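Local coordinates for protein Esterase/lipase (PDB 3K6K) that probably hydrolyses carboxylic esters as a bacterial relative of hormone-sensitive lipase, using the alpha/beta hydrolase fold, at residues R72-I83 against T104-W115. Residues are numbered along the deposited sequence; the frame is centred on the assembly and turned at random.
Sequences RQATDGAGAAHI and TQLAKQSSATLW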
ATOM      1  N   ARG A  72      16.669 -21.004  15.243  1.00 25.09           N
ATOM      2  CA  ARG A  72      17.459 -19.843  14.926  1.00 25.08           C
ATOM      3  C   ARG A  72      18.183 -20.131  13.630  1.00 24.72           C
ATOM      4  O   ARG A  72      18.624 -21.275  13.403  1.00 24.96           O
ATOM      5  CB  ARG A  72      18.444 -19.587  16.065  1.00 25.93           C
ATOM      6  CG  ARG A  72      19.255 -18.326  15.923  1.00 27.42           C
ATOM      7  CD  ARG A  72      20.164 -18.033  17.120  1.00 32.74           C
ATOM      8  NE  ARG A  72      21.463 -18.686  17.011  1.00 36.72           N
ATOM      9  CZ  ARG A  72      21.963 -19.475  17.957  1.00 40.29           C
ATOM     10  NH1 ARG A  72      21.269 -19.686  19.089  1.00 39.88           N
ATOM     11  NH2 ARG A  72      23.160 -20.037  17.776  1.00 42.09           N
ATOM     12  N   GLN A  73      18.307 -19.110  12.778  1.00 23.95           N
ATOM     13  CA  GLN A  73      18.714 -19.292  11.389  1.00 22.87           C
ATOM     14  C   GLN A  73      19.569 -18.114  10.974  1.00 24.44           C
ATOM     15  O   GLN A  73      19.195 -16.929  11.198  1.00 24.14           O
ATOM     16  CB  GLN A  73      17.462 -19.396  10.460  1.00 22.84           C
ATOM     17  CG  GLN A  73      16.344 -20.286  10.993  1.00 18.78           C
ATOM     18  CD  GLN A  73      15.071 -20.394  10.138  1.00 18.48           C
ATOM     19  OE1 GLN A  73      13.994 -20.717  10.675  1.00 22.48           O
ATOM     20  NE2 GLN A  73      15.181 -20.197   8.835  1.00 11.69           N
ATOM     21  N   ALA A  74      20.701 -18.425  10.365  1.00 24.49           N
ATOM     22  CA  ALA A  74      21.667 -17.418   9.960  1.00 26.92           C
ATOM     23  C   ALA A  74      22.843 -18.007   9.161  1.00 29.35           C
ATOM     24  O   ALA A  74      23.202 -19.206   9.304  1.00 29.14           O
ATOM     25  CB  ALA A  74      22.199 -16.717  11.169  1.00 26.83           C
ATOM     26  N   THR A  75      23.458 -17.174   8.368  1.00 31.72           N
ATOM     27  CA  THR A  75      24.753 -17.441   7.852  1.00 34.92           C
ATOM     28  C   THR A  75      25.850 -17.037   8.840  1.00 37.70           C
ATOM     29  O   THR A  75      25.683 -16.215   9.693  1.00 37.92           O
ATOM     30  CB  THR A  75      25.043 -16.725   6.519  1.00 34.91           C
ATOM     31  OG1 THR A  75      24.955 -15.313   6.683  1.00 34.36           O
ATOM     32  CG2 THR A  75      24.152 -17.169   5.481  1.00 33.03           C
ATOM     33  N   ASP A  76      26.978 -17.684   8.664  1.00 40.34           N
ATOM     34  CA  ASP A  76      28.284 -17.304   9.123  1.00 42.14           C
ATOM     35  C   ASP A  76      28.548 -15.811   8.898  1.00 42.37           C
ATOM     36  O   ASP A  76      29.163 -15.147   9.696  1.00 42.64           O
ATOM     37  CB  ASP A  76      29.265 -18.147   8.323  1.00 42.52           C
ATOM     38  CG  ASP A  76      30.643 -18.122   8.861  1.00 46.64           C
ATOM     39  OD1 ASP A  76      31.546 -18.068   8.033  1.00 50.29           O
ATOM     40  OD2 ASP A  76      30.844 -18.162  10.078  1.00 47.68           O
ATOM     41  N   GLY A  77      28.086 -15.271   7.802  1.00 41.95           N
ATOM     42  CA  GLY A  77      28.313 -13.867   7.578  1.00 42.04           C
ATOM     43  C   GLY A  77      27.426 -12.789   8.176  1.00 41.57           C
ATOM     44  O   GLY A  77      27.548 -11.666   7.790  1.00 41.63           O
ATOM     45  N   ALA A  78      26.555 -13.133   9.102  1.00 39.94           N
ATOM     46  CA  ALA A  78      25.489 -12.254   9.515  1.00 38.08           C
ATOM     47  C   ALA A  78      25.867 -11.084  10.367  1.00 36.80           C
ATOM     48  O   ALA A  78      26.577 -11.214  11.321  1.00 35.71           O
ATOM     49  CB  ALA A  78      24.370 -13.027  10.161  1.00 37.43           C
ATOM     50  N   GLY A  79      25.313  -9.939  10.003  1.00 35.64           N
ATOM     51  CA  GLY A  79      25.337  -8.732  10.823  1.00 34.24           C
ATOM     52  C   GLY A  79      24.582  -8.947  12.120  1.00 33.22           C
ATOM     53  O   GLY A  79      24.285 -10.075  12.479  1.00 32.70           O
ATOM     54  N   ALA A  80      24.286  -7.860  12.829  1.00 32.61           N
ATOM     55  CA  ALA A  80      23.739  -7.947  14.190  1.00 31.77           C
ATOM     56  C   ALA A  80      22.230  -7.714  14.264  1.00 30.75           C
ATOM     57  O   ALA A  80      21.679  -7.664  15.348  1.00 32.21           O
ATOM     58  CB  ALA A  80      24.460  -7.001  15.119  1.00 32.48           C
ATOM     59  N   ALA A  81      21.571  -7.598  13.122  1.00 28.73           N
ATOM     60  CA  ALA A  81      20.101  -7.553  13.059  1.00 27.33           C
ATOM     61  C   ALA A  81      19.435  -8.888  13.470  1.00 26.07           C
ATOM     62  O   ALA A  81      19.963  -9.971  13.212  1.00 26.46           O
ATOM     63  CB  ALA A  81      19.673  -7.147  11.660  1.00 26.90           C
ATOM     64  N   HIS A  82      18.292  -8.815  14.119  1.00 24.65           N
ATOM     65  CA  HIS A  82      17.516  -9.992  14.424  1.00 24.25           C
ATOM     66  C   HIS A  82      16.139  -9.827  13.838  1.00 24.55           C
ATOM     67  O   HIS A  82      15.581  -8.692  13.919  1.00 25.09           O
ATOM     68  CB  HIS A  82      17.401 -10.145  15.932  1.00 25.04           C
ATOM     69  CG  HIS A  82      18.728 -10.342  16.602  1.00 28.10           C
ATOM     70  ND1 HIS A  82      19.234 -11.594  16.888  1.00 26.17           N
ATOM     71  CD2 HIS A  82      19.688  -9.451  16.953  1.00 27.39           C
ATOM     72  CE1 HIS A  82      20.435 -11.460  17.424  1.00 28.59           C
ATOM     73  NE2 HIS A  82      20.730 -10.174  17.479  1.00 30.19           N
ATOM     74  N   ILE A  83      15.602 -10.928  13.257  1.00 21.99           N
ATOM     75  CA  ILE A  83      14.242 -11.019  12.789  1.00 19.88           C
ATOM     76  C   ILE A  83      13.513 -12.031  13.687  1.00 19.90           C
ATOM     77  O   ILE A  83      13.922 -13.189  13.815  1.00 19.95           O
ATOM     78  CB  ILE A  83      14.100 -11.478  11.251  1.00 20.16           C
ATOM     79  CG1 ILE A  83      14.952 -10.608  10.306  1.00 17.55           C
ATOM     80  CG2 ILE A  83      12.624 -11.467  10.830  1.00 17.24           C
ATOM     81  CD1 ILE A  83      15.012 -11.075   8.848  1.00 13.77           C
ATOM     82  N   THR A 104      14.560 -19.054   5.698  1.00 18.61           N
ATOM     83  CA  THR A 104      15.970 -19.171   5.382  1.00 17.88           C
ATOM     84  C   THR A 104      16.333 -18.175   4.321  1.00 18.56           C
ATOM     85  O   THR A 104      17.451 -17.635   4.334  1.00 17.93           O
ATOM     86  CB  THR A 104      16.392 -20.605   4.936  1.00 17.57           C
ATOM     87  OG1 THR A 104      15.552 -21.036   3.863  1.00 15.75           O
ATOM     88  CG2 THR A 104      16.297 -21.617   6.122  1.00 16.03           C
ATOM     89  N   GLN A 105      15.408 -17.915   3.400  1.00 18.80           N
ATOM     90  CA  GLN A 105      15.642 -16.827   2.419  1.00 18.94           C
ATOM     91  C   GLN A 105      15.644 -15.477   3.139  1.00 18.95           C
ATOM     92  O   GLN A 105      16.542 -14.669   2.936  1.00 19.97           O
ATOM     93  CB  GLN A 105      14.644 -16.839   1.226  1.00 18.76           C
ATOM     94  CG  GLN A 105      14.671 -18.059   0.341  1.00 20.62           C
ATOM     95  CD  GLN A 105      16.003 -18.220  -0.427  1.00 26.26           C
ATOM     96  OE1 GLN A 105      16.319 -19.311  -0.990  1.00 27.58           O
ATOM     97  NE2 GLN A 105      16.781 -17.147  -0.458  1.00 23.16           N
ATOM     98  N   LEU A 106      14.674 -15.232   4.019  1.00 19.45           N
ATOM     99  CA  LEU A 106      14.677 -13.960   4.757  1.00 19.84           C
ATOM    100  C   LEU A 106      16.053 -13.798   5.435  1.00 21.46           C
ATOM    101  O   LEU A 106      16.666 -12.731   5.354  1.00 21.57           O
ATOM    102  CB  LEU A 106      13.496 -13.889   5.699  1.00 19.58           C
ATOM    103  CG  LEU A 106      12.126 -13.877   5.029  1.00 19.89           C
ATOM    104  CD1 LEU A 106      10.994 -14.053   6.063  1.00 14.76           C
ATOM    105  CD2 LEU A 106      11.957 -12.591   4.215  1.00 16.79           C
ATOM    106  N   ALA A 107      16.548 -14.846   6.104  1.00 21.76           N
ATOM    107  CA  ALA A 107      17.834 -14.759   6.829  1.00 22.39           C
ATOM    108  C   ALA A 107      19.067 -14.450   5.903  1.00 23.35           C
ATOM    109  O   ALA A 107      19.809 -13.516   6.150  1.00 23.18           O
ATOM    110  CB  ALA A 107      18.062 -16.034   7.663  1.00 21.55           C
ATOM    111  N   LYS A 108      19.258 -15.234   4.848  1.00 24.06           N
ATOM    112  CA  LYS A 108      20.353 -15.045   3.951  1.00 26.21           C
ATOM    113  C   LYS A 108      20.382 -13.649   3.264  1.00 27.60           C
ATOM    114  O   LYS A 108      21.398 -12.936   3.349  1.00 26.65           O
ATOM    115  CB  LYS A 108      20.343 -16.145   2.890  1.00 26.75           C
ATOM    116  CG  LYS A 108      21.496 -16.069   1.912  1.00 25.42           C
ATOM    117  CD  LYS A 108      21.555 -17.363   1.119  1.00 30.26           C
ATOM    118  CE  LYS A 108      22.745 -17.412   0.158  1.00 35.06           C
ATOM    119  NZ  LYS A 108      24.011 -17.957   0.807  1.00 37.78           N
ATOM    120  N   GLN A 109      19.275 -13.278   2.601  1.00 27.97           N
ATOM    121  CA  GLN A 109      19.155 -11.994   1.896  1.00 27.74           C
ATOM    122  C   GLN A 109      19.081 -10.749   2.811  1.00 27.85           C
ATOM    123  O   GLN A 109      19.207  -9.598   2.356  1.00 28.46           O
ATOM    124  CB  GLN A 109      17.945 -12.023   0.987  1.00 27.47           C
ATOM    125  CG  GLN A 109      17.711 -13.358   0.372  1.00 30.36           C
ATOM    126  CD  GLN A 109      17.194 -13.293  -1.015  1.00 33.40           C
ATOM    127  OE1 GLN A 109      16.350 -14.105  -1.409  1.00 35.03           O
ATOM    128  NE2 GLN A 109      17.715 -12.346  -1.799  1.00 36.82           N
ATOM    129  N   SER A 110      18.890 -10.947   4.095  1.00 27.36           N
ATOM    130  CA  SER A 110      18.887  -9.785   4.955  1.00 28.56           C
ATOM    131  C   SER A 110      20.096  -9.711   5.879  1.00 28.64           C
ATOM    132  O   SER A 110      20.163  -8.793   6.705  1.00 28.89           O
ATOM    133  CB  SER A 110      17.615  -9.782   5.781  1.00 28.27           C
ATOM    134  OG  SER A 110      17.631 -10.999   6.506  1.00 31.71           O
ATOM    135  N   SER A 111      21.037 -10.663   5.756  1.00 29.19           N
ATOM    136  CA  SER A 111      22.227 -10.760   6.661  1.00 29.63           C
ATOM    137  C   SER A 111      21.847 -10.696   8.155  1.00 28.85           C
ATOM    138  O   SER A 111      22.550 -10.092   8.985  1.00 29.77           O
ATOM    139  CB  SER A 111      23.302  -9.687   6.338  1.00 30.38           C
ATOM    140  OG  SER A 111      24.228 -10.121   5.343  1.00 33.51           O
ATOM    141  N   ALA A 112      20.732 -11.321   8.481  1.00 26.49           N
ATOM    142  CA  ALA A 112      20.195 -11.286   9.808  1.00 25.06           C
ATOM    143  C   ALA A 112      20.213 -12.680  10.445  1.00 24.73           C
ATOM    144  O   ALA A 112      20.350 -13.738   9.776  1.00 24.43           O
ATOM    145  CB  ALA A 112      18.747 -10.771   9.767  1.00 24.17           C
ATOM    146  N   THR A 113      20.016 -12.662  11.751  1.00 23.85           N
ATOM    147  CA  THR A 113      19.739 -13.846  12.473  1.00 23.18           C
ATOM    148  C   THR A 113      18.236 -13.878  12.639  1.00 23.69           C
ATOM    149  O   THR A 113      17.641 -12.993  13.236  1.00 24.38           O
ATOM    150  CB  THR A 113      20.468 -13.854  13.827  1.00 22.72           C
ATOM    151  OG1 THR A 113      21.878 -13.697  13.596  1.00 21.79           O
ATOM    152  CG2 THR A 113      20.203 -15.135  14.590  1.00 20.47           C
ATOM    153  N   LEU A 114      17.615 -14.928  12.140  1.00 23.30           N
ATOM    154  CA  LEU A 114      16.183 -15.014  12.214  1.00 22.21           C
ATOM    155  C   LEU A 114      15.849 -16.102  13.230  1.00 23.32           C
ATOM    156  O   LEU A 114      16.506 -17.126  13.281  1.00 25.80           O
ATOM    157  CB  LEU A 114      15.634 -15.303  10.818  1.00 20.10           C
ATOM    158  CG  LEU A 114      14.135 -15.509  10.673  1.00 17.27           C
ATOM    159  CD1 LEU A 114      13.660 -15.051   9.263  1.00 13.26           C
ATOM    160  CD2 LEU A 114      13.814 -16.990  10.894  1.00 13.48           C
ATOM    161  N   TRP A 115      14.824 -15.887  14.032  1.00 23.16           N
ATOM    162  CA  TRP A 115      14.452 -16.785  15.104  1.00 22.77           C
ATOM    163  C   TRP A 115      13.024 -17.109  14.753  1.00 22.27           C
ATOM    164  O   TRP A 115      12.168 -16.258  14.939  1.00 22.38           O
ATOM    165  CB  TRP A 115      14.399 -16.030  16.439  1.00 21.98           C
ATOM    166  CG  TRP A 115      15.716 -15.435  16.854  1.00 23.55           C
ATOM    167  CD1 TRP A 115      16.320 -14.343  16.322  1.00 23.16           C
ATOM    168  CD2 TRP A 115      16.595 -15.920  17.891  1.00 23.40           C
ATOM    169  NE1 TRP A 115      17.511 -14.102  16.952  1.00 25.13           N
ATOM    170  CE2 TRP A 115      17.708 -15.055  17.924  1.00 23.91           C
ATOM    171  CE3 TRP A 115      16.544 -17.015  18.793  1.00 24.52           C
ATOM    172  CZ2 TRP A 115      18.801 -15.244  18.818  1.00 22.32           C
ATOM    173  CZ3 TRP A 115      17.603 -17.200  19.701  1.00 23.36           C
ATOM    174  CH2 TRP A 115      18.727 -16.307  19.707  1.00 22.76           C
TER
HETATM  175  O   HOH W   1      22.036 -14.880   7.815  1.00 17.73           O
HETATM  176  O   HOH W   2      22.483 -11.183  13.860  1.00 18.92           O
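W115 lies between H82 and R72, on the strand that the alpha/beta hydrolase sheet inserts between two chain neighbours: 113-117 runs antiparallel to 68-74 and parallel to 82-86, the latter through a beta-alpha-beta crossover over helix 96-110. The indole NE1 donates to H82 ND1 at 3.0 Å, an almost straight bond (162°) that lies near both ring planes, so the two aromatic groups meet rim to rim. Over one indole face, R72 CD sits 3.4 Å from W115 CH2 in a CH-pi contact; with CG anti to the backbone N (chi1 -175°), the arginine chain runs alongside the ring before bending at chi3. An alanine in place of W115 would probably leave H82 ND1 without its donor and the R72 methylenes without the ring they pack on. The same sheet face continues with T113, whose CG2 meets R72 CG.

Around these side chains, backbone bonds fix the register. Q73 and L114 form a hydrogen-bonded antiparallel pair, while I83 N reaches T113 O and I83 O receives W115 N. On the opposite face, which carries Q73, I83 and L114 and is turned to helix 96-110, I83 CG1 packs 3.8 Å from A112 CB and I83 CG2 meets L114 CD1; Q73 lies beside L114 CD2, its NE2 hydrogen-bonded to T103.

Farther out, helix 129-145 packs on H82 and W115 through L141, and the helix before strand 113-117 closes in a Schellman motif at S111. Two waters bridge the segments near the 75-81 connection. One accepts from T75 N and donates to A112 O; the other donates to the carbonyls of G79 and A81 and accepts from T113 OG1 at 2.6 Å.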